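Beta-glucoside phosphorylase BglX (PDB 5VQE) probably cleaves beta-glucosides by transferring their glucosyl group to phosphate, as a phosphorylase within glycoside hydrolase family 3. Local coordinates at residues Gly166-Pro169 with Glu170-Ile173; Ile274-Arg278 with Phe279-Gly283; Ile460-Leu463 with Lys464-Thr467; Thr531-Glu534 with Ala535-Arg538. All coordinates share one frame; numbering follows the deposited sequence.

Contact 1: residues Gly166-Pro169 with Glu170-Ile173; sequences GSDP and ERII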
ATOM      1  N   GLY A 166     -10.952  -3.990  -1.959  1.00 13.63           N
ATOM      2  CA  GLY A 166     -12.289  -4.098  -1.417  1.00 15.33           C
ATOM      3  C   GLY A 166     -12.474  -5.314  -0.539  1.00 16.27           C
ATOM      4  O   GLY A 166     -11.514  -5.819   0.049  1.00 13.73           O
ATOM      5  N   SER A 167     -13.708  -5.801  -0.449  1.00 10.53           N
ATOM      6  CA  SER A 167     -14.061  -6.821   0.528  1.00 17.16           C
ATOM      7  C   SER A 167     -14.469  -8.147  -0.099  1.00 17.96           C
ATOM      8  O   SER A 167     -14.879  -9.054   0.630  1.00 20.10           O
ATOM      9  CB  SER A 167     -15.187  -6.304   1.426  1.00 18.88           C
ATOM     10  OG  SER A 167     -16.335  -5.975   0.662  1.00 20.93           O
ATOM     11  N   ASP A 168     -14.367  -8.294  -1.423  1.00 16.74           N
ATOM     12  CA  ASP A 168     -14.750  -9.541  -2.074  1.00 17.38           C
ATOM     13  C   ASP A 168     -13.515 -10.355  -2.440  1.00 16.09           C
ATOM     14  O   ASP A 168     -12.749  -9.939  -3.326  1.00 13.48           O
ATOM     15  CB  ASP A 168     -15.583  -9.270  -3.325  1.00 19.48           C
ATOM     16  CG  ASP A 168     -15.988 -10.553  -4.035  1.00 25.72           C
ATOM     17  OD1 ASP A 168     -16.713 -11.366  -3.430  1.00 34.52           O
ATOM     18  OD2 ASP A 168     -15.567 -10.766  -5.189  1.00 25.46           O
ATOM     19  N   PRO A 169     -13.295 -11.521  -1.830  1.00 17.06           N
ATOM     20  CA  PRO A 169     -12.084 -12.295  -2.146  1.00 16.48           C
ATOM     21  C   PRO A 169     -11.897 -12.598  -3.622  1.00 16.15           C
ATOM     22  O   PRO A 169     -10.763 -12.589  -4.109  1.00 14.56           O
ATOM     23  CB  PRO A 169     -12.285 -13.572  -1.323  1.00 14.82           C
ATOM     24  CG  PRO A 169     -13.043 -13.116  -0.150  1.00 17.18           C
ATOM     25  CD  PRO A 169     -14.006 -12.082  -0.667  1.00 17.39           C
ATOM     26  N   GLU A 170     -12.969 -12.879  -4.360  1.00 15.15           N
ATOM     27  CA  GLU A 170     -12.790 -13.226  -5.764  1.00 15.16           C
ATOM     28  C   GLU A 170     -12.282 -12.033  -6.566  1.00 13.49           C
ATOM     29  O   GLU A 170     -11.437 -12.192  -7.451  1.00 13.59           O
ATOM     30  CB  GLU A 170     -14.098 -13.781  -6.339  1.00 18.44           C
ATOM     31  CG  GLU A 170     -14.602 -15.019  -5.587  1.00 20.06           C
ATOM     32  CD  GLU A 170     -13.533 -16.093  -5.431  1.00 23.14           C
ATOM     33  OE1 GLU A 170     -12.960 -16.510  -6.459  1.00 22.57           O
ATOM     34  OE2 GLU A 170     -13.259 -16.514  -4.282  1.00 24.00           O
ATOM     35  N   ARG A 171     -12.745 -10.824  -6.245  1.00 13.11           N
ATOM     36  CA  ARG A 171     -12.249  -9.640  -6.941  1.00 14.08           C
ATOM     37  C   ARG A 171     -10.808  -9.335  -6.536  1.00 14.34           C
ATOM     38  O   ARG A 171      -9.985  -8.953  -7.378  1.00 12.11           O
ATOM     39  CB  ARG A 171     -13.163  -8.440  -6.668  1.00 15.32           C
ATOM     40  CG  ARG A 171     -12.740  -7.185  -7.409  1.00 14.77           C
ATOM     41  CD  ARG A 171     -13.749  -6.030  -7.324  1.00 17.06           C
ATOM     42  NE  ARG A 171     -15.072  -6.380  -7.847  1.00 15.85           N
ATOM     43  CZ  ARG A 171     -16.152  -6.615  -7.106  1.00 23.38           C
ATOM     44  NH1 ARG A 171     -16.108  -6.540  -5.781  1.00 15.58           N
ATOM     45  NH2 ARG A 171     -17.302  -6.918  -7.698  1.00 27.42           N
ATOM     46  N   ILE A 172     -10.480  -9.506  -5.254  1.00  9.99           N
ATOM     47  CA  ILE A 172      -9.101  -9.323  -4.808  1.00  9.02           C
ATOM     48  C   ILE A 172      -8.169 -10.228  -5.602  1.00 12.20           C
ATOM     49  O   ILE A 172      -7.103  -9.796  -6.064  1.00 11.24           O
ATOM     50  CB  ILE A 172      -8.987  -9.581  -3.295  1.00 11.98           C
ATOM     51  CG1 ILE A 172      -9.785  -8.524  -2.522  1.00 11.66           C
ATOM     52  CG2 ILE A 172      -7.533  -9.552  -2.845  1.00  9.95           C
ATOM     53  CD1 ILE A 172     -10.171  -8.949  -1.114  1.00 14.92           C
ATOM     54  N   ILE A 173      -8.548 -11.505  -5.758  1.00 10.94           N
ATOM     55  CA  ILE A 173      -7.724 -12.450  -6.511  1.00 11.80           C
ATOM     56  C   ILE A 173      -7.549 -11.972  -7.947  1.00 12.61           C
ATOM     57  O   ILE A 173      -6.431 -11.954  -8.476  1.00 13.50           O
ATOM     58  CB  ILE A 173      -8.338 -13.865  -6.450  1.00 11.89           C
ATOM     59  CG1 ILE A 173      -8.250 -14.419  -5.019  1.00 12.51           C
ATOM     60  CG2 ILE A 173      -7.659 -14.812  -7.431  1.00 14.54           C
ATOM     61  CD1 ILE A 173      -9.044 -15.701  -4.780  1.00 18.45           C
TER
HETATM   62  O   HOH W   1     -13.901  -6.120  -3.731  1.00 16.45           O
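D168 meets the first turn of helix 169-184 through both its side chain and its backbone. Its OD2 accepts from R171 N at 3.0 Å, the donor standing 40° above the carboxylate plane, while D168 O receives I172 N at 3.0 Å in a nearly straight bond of 169°. CG lies anti to the backbone N (chi1 180°), which brings OD2 to the amide of R171 in the first turn. The tight part of the contact is on the inner side. There I172 extends its CG1 branch along the incoming loop, with CD1 3.5 Å from D168 O and 3.6 Å from G166 O. Beside it, I173 CG1 presses on P169 O at 3.2 Å, the same oxygen that accepts from I173 N. The arrangement is a helix N-cap with proline as the first helical residue, placed in the TIM-barrel domain of the family. P169, I172 and I173 all lean on I226 of helix 216-232. The outer side is polar and more loosely joined. One water bridges its two parts, accepting from R171 NH1 at 3.0 Å and also from D168 N. D168 OD2 stands 4.3 Å from R171 NH1, over a guanidinium face, where no N-H points at it. The stronger charge partners lie beyond: D120 for R171 NE and R225 for E170 OE2.

Contact 2: residues Ile274-Arg278 with Phe279-Gly283; sequences ILRGR and FHFNG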
ATOM      1  N   ILE A 274       2.034 -23.033   8.036  1.00 15.22           N
ATOM      2  CA  ILE A 274       1.033 -22.724   7.019  1.00 12.64           C
ATOM      3  C   ILE A 274       1.695 -22.422   5.673  1.00 14.10           C
ATOM      4  O   ILE A 274       1.444 -23.116   4.682  1.00 14.98           O
ATOM      5  CB  ILE A 274       0.132 -21.560   7.468  1.00 15.29           C
ATOM      6  CG1 ILE A 274      -0.650 -21.919   8.742  1.00 15.84           C
ATOM      7  CG2 ILE A 274      -0.841 -21.162   6.365  1.00 16.41           C
ATOM      8  CD1 ILE A 274      -1.567 -23.148   8.631  1.00 15.48           C
ATOM      9  N   LEU A 275       2.548 -21.398   5.615  1.00 13.90           N
ATOM     10  CA  LEU A 275       3.062 -20.948   4.319  1.00 14.04           C
ATOM     11  C   LEU A 275       3.957 -21.996   3.666  1.00 15.30           C
ATOM     12  O   LEU A 275       3.699 -22.426   2.536  1.00 15.61           O
ATOM     13  CB  LEU A 275       3.832 -19.636   4.462  1.00 13.81           C
ATOM     14  CG  LEU A 275       3.049 -18.352   4.623  1.00 18.58           C
ATOM     15  CD1 LEU A 275       4.059 -17.204   4.658  1.00 17.48           C
ATOM     16  CD2 LEU A 275       2.037 -18.160   3.491  1.00 21.02           C
ATOM     17  N   ARG A 276       5.048 -22.380   4.340  1.00 15.84           N
ATOM     18  CA  ARG A 276       5.954 -23.368   3.758  1.00 14.36           C
ATOM     19  C   ARG A 276       5.308 -24.745   3.711  1.00 16.84           C
ATOM     20  O   ARG A 276       5.433 -25.464   2.714  1.00 17.57           O
ATOM     21  CB  ARG A 276       7.264 -23.447   4.543  1.00 18.19           C
ATOM     22  CG  ARG A 276       8.106 -22.190   4.572  1.00 16.45           C
ATOM     23  CD  ARG A 276       8.564 -21.769   3.195  1.00 14.98           C
ATOM     24  NE  ARG A 276       9.538 -20.680   3.263  1.00 13.40           N
ATOM     25  CZ  ARG A 276       9.826 -19.853   2.262  1.00 12.54           C
ATOM     26  NH1 ARG A 276       9.214 -19.976   1.098  1.00 12.06           N
ATOM     27  NH2 ARG A 276      10.729 -18.891   2.429  1.00 15.88           N
ATOM     28  N   GLY A 277       4.630 -25.133   4.782  1.00 15.80           N
ATOM     29  CA  GLY A 277       4.106 -26.476   4.891  1.00 19.84           C
ATOM     30  C   GLY A 277       2.835 -26.658   4.094  1.00 22.25           C
ATOM     31  O   GLY A 277       2.842 -27.265   3.018  1.00 32.00           O
ATOM     32  N   ARG A 278       1.736 -26.107   4.601  1.00 18.68           N
ATOM     33  CA  ARG A 278       0.433 -26.379   4.001  1.00 19.11           C
ATOM     34  C   ARG A 278       0.315 -25.797   2.597  1.00 19.11           C
ATOM     35  O   ARG A 278      -0.201 -26.464   1.694  1.00 17.33           O
ATOM     36  CB  ARG A 278      -0.672 -25.834   4.898  1.00 20.46           C
ATOM     37  CG  ARG A 278      -2.077 -26.260   4.488  1.00 26.47           C
ATOM     38  CD  ARG A 278      -3.127 -25.521   5.319  1.00 31.99           C
ATOM     39  NE  ARG A 278      -4.478 -26.044   5.116  1.00 31.51           N
ATOM     40  CZ  ARG A 278      -5.225 -26.634   6.049  1.00 35.31           C
ATOM     41  NH1 ARG A 278      -6.439 -27.062   5.733  1.00 39.20           N
ATOM     42  NH2 ARG A 278      -4.784 -26.789   7.294  1.00 35.51           N
ATOM     43  N   PHE A 279       0.761 -24.554   2.388  1.00 17.71           N
ATOM     44  CA  PHE A 279       0.604 -23.904   1.089  1.00 15.05           C
ATOM     45  C   PHE A 279       1.798 -24.096   0.161  1.00 16.42           C
ATOM     46  O   PHE A 279       1.722 -23.693  -1.005  1.00 19.34           O
ATOM     47  CB  PHE A 279       0.377 -22.397   1.254  1.00 16.74           C
ATOM     48  CG  PHE A 279      -0.890 -22.029   1.977  1.00 17.61           C
ATOM     49  CD1 PHE A 279      -1.875 -22.971   2.254  1.00 19.40           C
ATOM     50  CD2 PHE A 279      -1.102 -20.715   2.365  1.00 15.24           C
ATOM     51  CE1 PHE A 279      -3.036 -22.604   2.916  1.00 19.00           C
ATOM     52  CE2 PHE A 279      -2.267 -20.344   3.019  1.00 18.30           C
ATOM     53  CZ  PHE A 279      -3.232 -21.288   3.293  1.00 17.74           C
ATOM     54  N   HIS A 280       2.900 -24.657   0.650  1.00 14.68           N
ATOM     55  CA  HIS A 280       4.081 -24.909  -0.172  1.00 16.98           C
ATOM     56  C   HIS A 280       4.544 -23.645  -0.899  1.00 16.51           C
ATOM     57  O   HIS A 280       4.968 -23.690  -2.057  1.00 16.36           O
ATOM     58  CB  HIS A 280       3.811 -26.040  -1.159  1.00 21.51           C
ATOM     59  CG  HIS A 280       3.236 -27.261  -0.511  1.00 18.40           C
ATOM     60  ND1 HIS A 280       3.987 -28.108   0.275  1.00 30.77           N
ATOM     61  CD2 HIS A 280       1.974 -27.751  -0.492  1.00 28.63           C
ATOM     62  CE1 HIS A 280       3.217 -29.080   0.732  1.00 32.69           C
ATOM     63  NE2 HIS A 280       1.990 -28.884   0.284  1.00 28.47           N
ATOM     64  N   PHE A 281       4.468 -22.504  -0.215  1.00 14.50           N
ATOM     65  CA  PHE A 281       5.056 -21.290  -0.764  1.00 12.24           C
ATOM     66  C   PHE A 281       6.565 -21.457  -0.809  1.00 14.62           C
ATOM     67  O   PHE A 281       7.189 -21.849   0.183  1.00 13.26           O
ATOM     68  CB  PHE A 281       4.681 -20.066   0.067  1.00 15.10           C
ATOM     69  CG  PHE A 281       5.305 -18.786  -0.434  1.00 12.78           C
ATOM     70  CD1 PHE A 281       5.084 -18.354  -1.726  1.00 13.39           C
ATOM     71  CD2 PHE A 281       6.113 -18.020   0.391  1.00 13.29           C
ATOM     72  CE1 PHE A 281       5.656 -17.179  -2.193  1.00 12.86           C
ATOM     73  CE2 PHE A 281       6.692 -16.842  -0.074  1.00 11.92           C
ATOM     74  CZ  PHE A 281       6.460 -16.429  -1.368  1.00 12.95           C
ATOM     75  N   ASN A 282       7.150 -21.180  -1.971  1.00 14.93           N
ATOM     76  CA  ASN A 282       8.564 -21.435  -2.196  1.00 12.72           C
ATOM     77  C   ASN A 282       9.359 -20.159  -2.428  1.00 13.14           C
ATOM     78  O   ASN A 282      10.580 -20.232  -2.604  1.00 12.77           O
ATOM     79  CB  ASN A 282       8.737 -22.389  -3.389  1.00  9.71           C
ATOM     80  CG  ASN A 282      10.174 -22.814  -3.602  1.00 14.49           C
ATOM     81  OD1 ASN A 282      10.859 -23.220  -2.665  1.00 16.49           O
ATOM     82  ND2 ASN A 282      10.643 -22.715  -4.842  1.00 13.14           N
ATOM     83  N   GLY A 283       8.709 -18.993  -2.402  1.00 14.36           N
ATOM     84  CA  GLY A 283       9.370 -17.728  -2.650  1.00 12.23           C
ATOM     85  C   GLY A 283       9.980 -17.121  -1.399  1.00  9.87           C
ATOM     86  O   GLY A 283      10.104 -17.756  -0.352  1.00 12.80           O
TER
HETATM   87  O   HOH W   2       7.616 -24.735   0.528  1.00 20.89           O
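F279 is tied back to its helix: F279 N gives to I274 O at 2.8 Å, a five-residue step that marks a wide pi-type turn. Its ring lies beside I274, whose CG2 sits over one face, 4.0 Å from the ring centroid and 20° off the normal, while R278 CD comes within 3.8 Å of F279 CE1, its guanidinium plane nearly perpendicular to the ring. H280 then takes a positive phi (53°). Its imidazole sets one face over G277 O, CE1 2.9 Å from that oxygen, with neither ring nitrogen aiming an N-H at it. In the TIM-barrel domain this is the helix-to-strand return, taking helix 268-278 into strand 284-287. F281 N reaches back to L275 O at 2.9 Å, and its side chain rests with L275 on L238 of strand 237-244. F281 O accepts R276 NH1 at 2.9 Å, from well above the carbonyl plane. N282 OD1 accepts from R349 NH2, and its ND2 gives to I5 O and K9 O. G283 O is gripped end-on by R276, NH1 at 2.8 Å on a lone pair and NH2 at 3.1 Å. A bend at chi2 (-62°) brings the arginine there, and its NH2 also pairs with D314.

Contact 3: residues Ile460-Leu463 with Lys464-Thr467; sequences IEDL and KRDT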
ATOM      1  N   ILE A 460     -30.823  31.053   9.295  1.00 16.04           N
ATOM      2  CA  ILE A 460     -30.908  30.037   8.253  1.00 16.93           C
ATOM      3  C   ILE A 460     -31.538  30.629   7.004  1.00 16.88           C
ATOM      4  O   ILE A 460     -31.195  30.238   5.884  1.00 15.78           O
ATOM      5  CB  ILE A 460     -31.689  28.802   8.746  1.00 16.22           C
ATOM      6  CG1 ILE A 460     -30.910  28.092   9.867  1.00 16.66           C
ATOM      7  CG2 ILE A 460     -31.971  27.845   7.580  1.00 20.79           C
ATOM      8  CD1 ILE A 460     -31.456  26.722  10.261  1.00 20.38           C
ATOM      9  N   GLU A 461     -32.464  31.578   7.161  1.00 17.17           N
ATOM     10  CA  GLU A 461     -33.035  32.222   5.982  1.00 19.05           C
ATOM     11  C   GLU A 461     -31.971  33.028   5.252  1.00 18.56           C
ATOM     12  O   GLU A 461     -31.911  33.005   4.017  1.00 16.62           O
ATOM     13  CB  GLU A 461     -34.231  33.095   6.378  1.00 19.93           C
ATOM     14  CG  GLU A 461     -34.913  33.826   5.218  1.00 23.80           C
ATOM     15  CD  GLU A 461     -35.562  32.901   4.188  1.00 33.90           C
ATOM     16  OE1 GLU A 461     -35.634  31.673   4.433  1.00 31.16           O
ATOM     17  OE2 GLU A 461     -36.007  33.413   3.126  1.00 30.22           O
ATOM     18  N   ASP A 462     -31.112  33.734   5.999  1.00 14.95           N
ATOM     19  CA  ASP A 462     -29.960  34.394   5.388  1.00 17.89           C
ATOM     20  C   ASP A 462     -29.112  33.389   4.621  1.00 17.92           C
ATOM     21  O   ASP A 462     -28.745  33.615   3.461  1.00 16.45           O
ATOM     22  CB  ASP A 462     -29.095  35.074   6.454  1.00 15.92           C
ATOM     23  CG  ASP A 462     -29.785  36.241   7.139  1.00 20.27           C
ATOM     24  OD1 ASP A 462     -30.638  36.911   6.521  1.00 16.38           O
ATOM     25  OD2 ASP A 462     -29.444  36.498   8.312  1.00 16.92           O
ATOM     26  N   LEU A 463     -28.766  32.278   5.272  1.00 17.22           N
ATOM     27  CA  LEU A 463     -27.988  31.237   4.613  1.00 14.34           C
ATOM     28  C   LEU A 463     -28.642  30.805   3.305  1.00 14.59           C
ATOM     29  O   LEU A 463     -27.968  30.675   2.278  1.00 18.49           O
ATOM     30  CB  LEU A 463     -27.836  30.039   5.548  1.00 16.84           C
ATOM     31  CG  LEU A 463     -26.971  28.888   5.039  1.00 16.79           C
ATOM     32  CD1 LEU A 463     -25.492  29.282   5.024  1.00 18.40           C
ATOM     33  CD2 LEU A 463     -27.186  27.648   5.901  1.00 17.47           C
ATOM     34  N   LYS A 464     -29.958  30.558   3.328  1.00 15.19           N
ATOM     35  CA  LYS A 464     -30.645  30.108   2.119  1.00 19.03           C
ATOM     36  C   LYS A 464     -30.659  31.190   1.052  1.00 21.46           C
ATOM     37  O   LYS A 464     -30.638  30.881  -0.146  1.00 18.33           O
ATOM     38  CB  LYS A 464     -32.076  29.691   2.434  1.00 23.75           C
ATOM     39  CG  LYS A 464     -32.196  28.449   3.281  1.00 18.87           C
ATOM     40  CD  LYS A 464     -33.575  28.362   3.933  1.00 25.18           C
ATOM     41  CE  LYS A 464     -34.445  27.285   3.325  1.00 29.73           C
ATOM     42  NZ  LYS A 464     -35.775  27.215   4.005  1.00 42.34           N
ATOM     43  N   ARG A 465     -30.721  32.455   1.471  1.00 20.93           N
ATOM     44  CA  ARG A 465     -30.629  33.560   0.525  1.00 22.02           C
ATOM     45  C   ARG A 465     -29.263  33.586  -0.138  1.00 22.86           C
ATOM     46  O   ARG A 465     -29.145  33.928  -1.321  1.00 24.55           O
ATOM     47  CB  ARG A 465     -30.903  34.881   1.255  1.00 27.00           C
ATOM     48  CG  ARG A 465     -30.566  36.149   0.476  1.00 35.49           C
ATOM     49  CD  ARG A 465     -30.408  37.352   1.400  1.00 37.88           C
ATOM     50  NE  ARG A 465     -29.105  37.998   1.221  1.00 43.99           N
ATOM     51  CZ  ARG A 465     -28.153  38.099   2.149  1.00 49.72           C
ATOM     52  NH1 ARG A 465     -27.016  38.710   1.838  1.00 51.18           N
ATOM     53  NH2 ARG A 465     -28.320  37.615   3.379  1.00 35.48           N
ATOM     54  N   ASP A 466     -28.219  33.233   0.610  1.00 17.96           N
ATOM     55  CA  ASP A 466     -26.846  33.329   0.142  1.00 19.83           C
ATOM     56  C   ASP A 466     -26.296  32.022  -0.412  1.00 18.74           C
ATOM     57  O   ASP A 466     -25.206  32.030  -1.000  1.00 19.41           O
ATOM     58  CB  ASP A 466     -25.933  33.790   1.288  1.00 19.13           C
ATOM     59  CG  ASP A 466     -26.202  35.207   1.714  1.00 25.56           C
ATOM     60  OD1 ASP A 466     -26.623  36.014   0.863  1.00 24.01           O
ATOM     61  OD2 ASP A 466     -25.971  35.519   2.899  1.00 19.35           O
ATOM     62  N   THR A 467     -26.997  30.905  -0.227  1.00 17.64           N
ATOM     63  CA  THR A 467     -26.445  29.593  -0.547  1.00 17.26           C
ATOM     64  C   THR A 467     -27.494  28.732  -1.227  1.00 20.45           C
ATOM     65  O   THR A 467     -28.591  28.536  -0.694  1.00 20.52           O
ATOM     66  CB  THR A 467     -25.948  28.876   0.713  1.00 18.79           C
ATOM     67  OG1 THR A 467     -25.360  29.828   1.601  1.00 20.32           O
ATOM     68  CG2 THR A 467     -24.921  27.826   0.333  1.00 17.80           C
TER
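I460 O, E461 O and D462 O accept from K464 N, R465 N and D466 N respectively, each at 2.9 Å, the i to i+4 pattern of a short alpha-helix. This is helix 460-466, its centre about 44 Å from the centre of the chain, just before strand 469-475 of the six-stranded mixed sheet. On the outer side a salt-bridge network joins D462, R465 and D466. D462 OD1 is a long 4.0 Å from R465 NH2, near the guanidinium plane but with the carboxylate turned 81° to it. D466 instead comes over the guanidinium face: its OD1 is 2.9 Å from R465 NH1, yet well out of plane, so this pairing rests on charge alone. The other carboxylate oxygen, D466 OD2, bonds to Y458 OH. K464 runs its aliphatic chain past I460 O, CG 3.3 Å away, and its CD touches I460 CG2 and E461 OE1 on two different flanks. The end of the helix is marked by T467, which leaves helical angles. With OG1 beside its own backbone N (chi1 -37°), the hydroxyl turns back and gives to L463 O at 2.8 Å, where D466 N adds a weak bond. L463 CD1 packs 3.5 Å from T467 OG1.

Contact 4: residues Thr531-Glu534 with Ala535-Arg538; sequences TSNE and ATVR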
ATOM      1  N   THR A 531      -9.915   8.219  -4.745  1.00 13.38           N
ATOM      2  CA  THR A 531      -8.598   8.782  -4.998  1.00 12.41           C
ATOM      3  C   THR A 531      -8.695  10.292  -5.122  1.00 16.90           C
ATOM      4  O   THR A 531      -9.579  10.797  -5.815  1.00 16.50           O
ATOM      5  CB  THR A 531      -8.003   8.224  -6.296  1.00 14.23           C
ATOM      6  OG1 THR A 531      -8.031   6.791  -6.269  1.00 16.44           O
ATOM      7  CG2 THR A 531      -6.584   8.711  -6.489  1.00 15.62           C
ATOM      8  N   SER A 532      -7.767  11.009  -4.492  1.00 13.30           N
ATOM      9  CA  SER A 532      -7.734  12.471  -4.562  1.00 17.97           C
ATOM     10  C   SER A 532      -6.522  12.881  -5.396  1.00 18.22           C
ATOM     11  O   SER A 532      -5.450  13.181  -4.873  1.00 15.40           O
ATOM     12  CB  SER A 532      -7.696  13.096  -3.179  1.00 18.37           C
ATOM     13  OG  SER A 532      -7.889  14.504  -3.276  1.00 15.60           O
ATOM     14  N   ASN A 533      -6.694  12.862  -6.716  1.00 16.00           N
ATOM     15  CA  ASN A 533      -5.673  13.378  -7.615  1.00 19.87           C
ATOM     16  C   ASN A 533      -6.353  14.158  -8.732  1.00 16.65           C
ATOM     17  O   ASN A 533      -7.581  14.201  -8.837  1.00 14.48           O
ATOM     18  CB  ASN A 533      -4.780  12.259  -8.174  1.00 16.17           C
ATOM     19  CG  ASN A 533      -5.535  11.252  -9.019  1.00 17.43           C
ATOM     20  OD1 ASN A 533      -6.705  11.436  -9.355  1.00 16.12           O
ATOM     21  ND2 ASN A 533      -4.850  10.172  -9.376  1.00 17.81           N
ATOM     22  N   GLU A 534      -5.532  14.798  -9.564  1.00 18.05           N
ATOM     23  CA  GLU A 534      -6.069  15.665 -10.606  1.00 22.11           C
ATOM     24  C   GLU A 534      -7.004  14.902 -11.538  1.00 17.70           C
ATOM     25  O   GLU A 534      -8.079  15.400 -11.892  1.00 18.90           O
ATOM     26  CB  GLU A 534      -4.923  16.302 -11.391  1.00 23.27           C
ATOM     27  CG  GLU A 534      -5.343  16.910 -12.725  1.00 28.80           C
ATOM     28  CD  GLU A 534      -4.272  17.809 -13.317  1.00 40.01           C
ATOM     29  OE1 GLU A 534      -3.175  17.895 -12.725  1.00 43.39           O
ATOM     30  OE2 GLU A 534      -4.531  18.430 -14.370  1.00 34.33           O
ATOM     31  N   ALA A 535      -6.614  13.696 -11.951  1.00 18.73           N
ATOM     32  CA  ALA A 535      -7.435  12.940 -12.889  1.00 17.61           C
ATOM     33  C   ALA A 535      -8.827  12.689 -12.328  1.00 20.31           C
ATOM     34  O   ALA A 535      -9.828  12.838 -13.038  1.00 17.93           O
ATOM     35  CB  ALA A 535      -6.752  11.620 -13.234  1.00 20.54           C
ATOM     36  N   THR A 536      -8.915  12.315 -11.048  1.00 16.54           N
ATOM     37  CA  THR A 536     -10.216  12.013 -10.467  1.00 14.32           C
ATOM     38  C   THR A 536     -11.037  13.273 -10.269  1.00 15.34           C
ATOM     39  O   THR A 536     -12.266  13.234 -10.399  1.00 15.21           O
ATOM     40  CB  THR A 536     -10.030  11.276  -9.141  1.00 16.78           C
ATOM     41  OG1 THR A 536      -9.184  10.142  -9.357  1.00 17.05           O
ATOM     42  CG2 THR A 536     -11.368  10.813  -8.576  1.00 17.72           C
ATOM     43  N   VAL A 537     -10.382  14.393  -9.962  1.00 15.57           N
ATOM     44  CA  VAL A 537     -11.095  15.658  -9.795  1.00 16.61           C
ATOM     45  C   VAL A 537     -11.710  16.095 -11.118  1.00 15.04           C
ATOM     46  O   VAL A 537     -12.875  16.505 -11.176  1.00 16.65           O
ATOM     47  CB  VAL A 537     -10.150  16.733  -9.229  1.00 15.11           C
ATOM     48  CG1 VAL A 537     -10.751  18.138  -9.382  1.00 17.85           C
ATOM     49  CG2 VAL A 537      -9.833  16.459  -7.751  1.00 15.65           C
ATOM     50  N   ARG A 538     -10.937  16.022 -12.203  1.00 18.33           N
ATOM     51  CA  ARG A 538     -11.461  16.434 -13.503  1.00 21.95           C
ATOM     52  C   ARG A 538     -12.616  15.543 -13.938  1.00 16.33           C
ATOM     53  O   ARG A 538     -13.604  16.030 -14.495  1.00 17.93           O
ATOM     54  CB  ARG A 538     -10.348  16.431 -14.556  1.00 19.52           C
ATOM     55  CG  ARG A 538      -9.264  17.448 -14.287  1.00 22.26           C
ATOM     56  CD  ARG A 538      -8.270  17.568 -15.429  1.00 22.75           C
ATOM     57  NE  ARG A 538      -7.264  18.590 -15.136  1.00 25.51           N
ATOM     58  CZ  ARG A 538      -7.413  19.895 -15.368  1.00 29.34           C
ATOM     59  NH1 ARG A 538      -8.526  20.365 -15.912  1.00 26.82           N
ATOM     60  NH2 ARG A 538      -6.441  20.739 -15.047  1.00 28.79           N
TER
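E534 and R538, one helical turn apart, form a salt bridge in which two nitrogens converge on one oxygen. R538 NE reaches E534 OE2 at 2.8 Å along the anti lone pair, and NH2 reaches it at 3.1 Å from above the carboxylate plane. Both bonds lie near the guanidinium plane, and the two chains run side by side, R538 extended from CG to NE, its guanidinium turned at chi4 (-85°). N533 OD1 is held twice as well, by T536 OG1 at 2.8 Å and T536 N at 2.9 Å, the two donors arriving from opposite faces of the amide. This fixes the amide's rotation, with CG tucked between the backbone N and the carbonyl carbon (chi1 63°). N533 is thus the N-cap of helix 534-544, which follows strand 525-528 of the mixed sheet. Its backbone joins in, N533 O taking V537 N at 3.0 Å. The remaining amide nitrogen, N533 ND2, gives to V110 O, and T531 OG1 bonds to S112 N; V110 and S112 belong to the N-terminal TIM-barrel part of the chain, so N533 and T531 tie this loop to it. Packing follows outside the polar cluster. T536 CG2 rests 3.3 Å from T531 O. V537 leans on L433 and F434 of helix 429-441 and on Y473, while A535 meets L385 and T536 meets A388 of helix 378-391.

Overall arrangement
Contacts 1 and 2 belong to the TIM-barrel domain, their centres 22 Å apart, and helix 216-232 packs against both. Contacts 3 and 4 belong to the mixed-sheet region, centres 31 Å apart. Contacts 1 and 4 are both helix starts, yet the D168 side chain binds one backbone amide, whereas that of N533 also takes a hydroxyl. Contacts 2 and 3 are helix ends on opposite sides of the chain's centre, centres 64 Å apart. Contact 2 is mostly buried, with R276 turned to main-chain oxygens as well as to D314; contact 3 lies far out, more exposed, and its charges pair mainly among themselves. Contacts 1 and 4 are intermediate, with one polar flank and one packed.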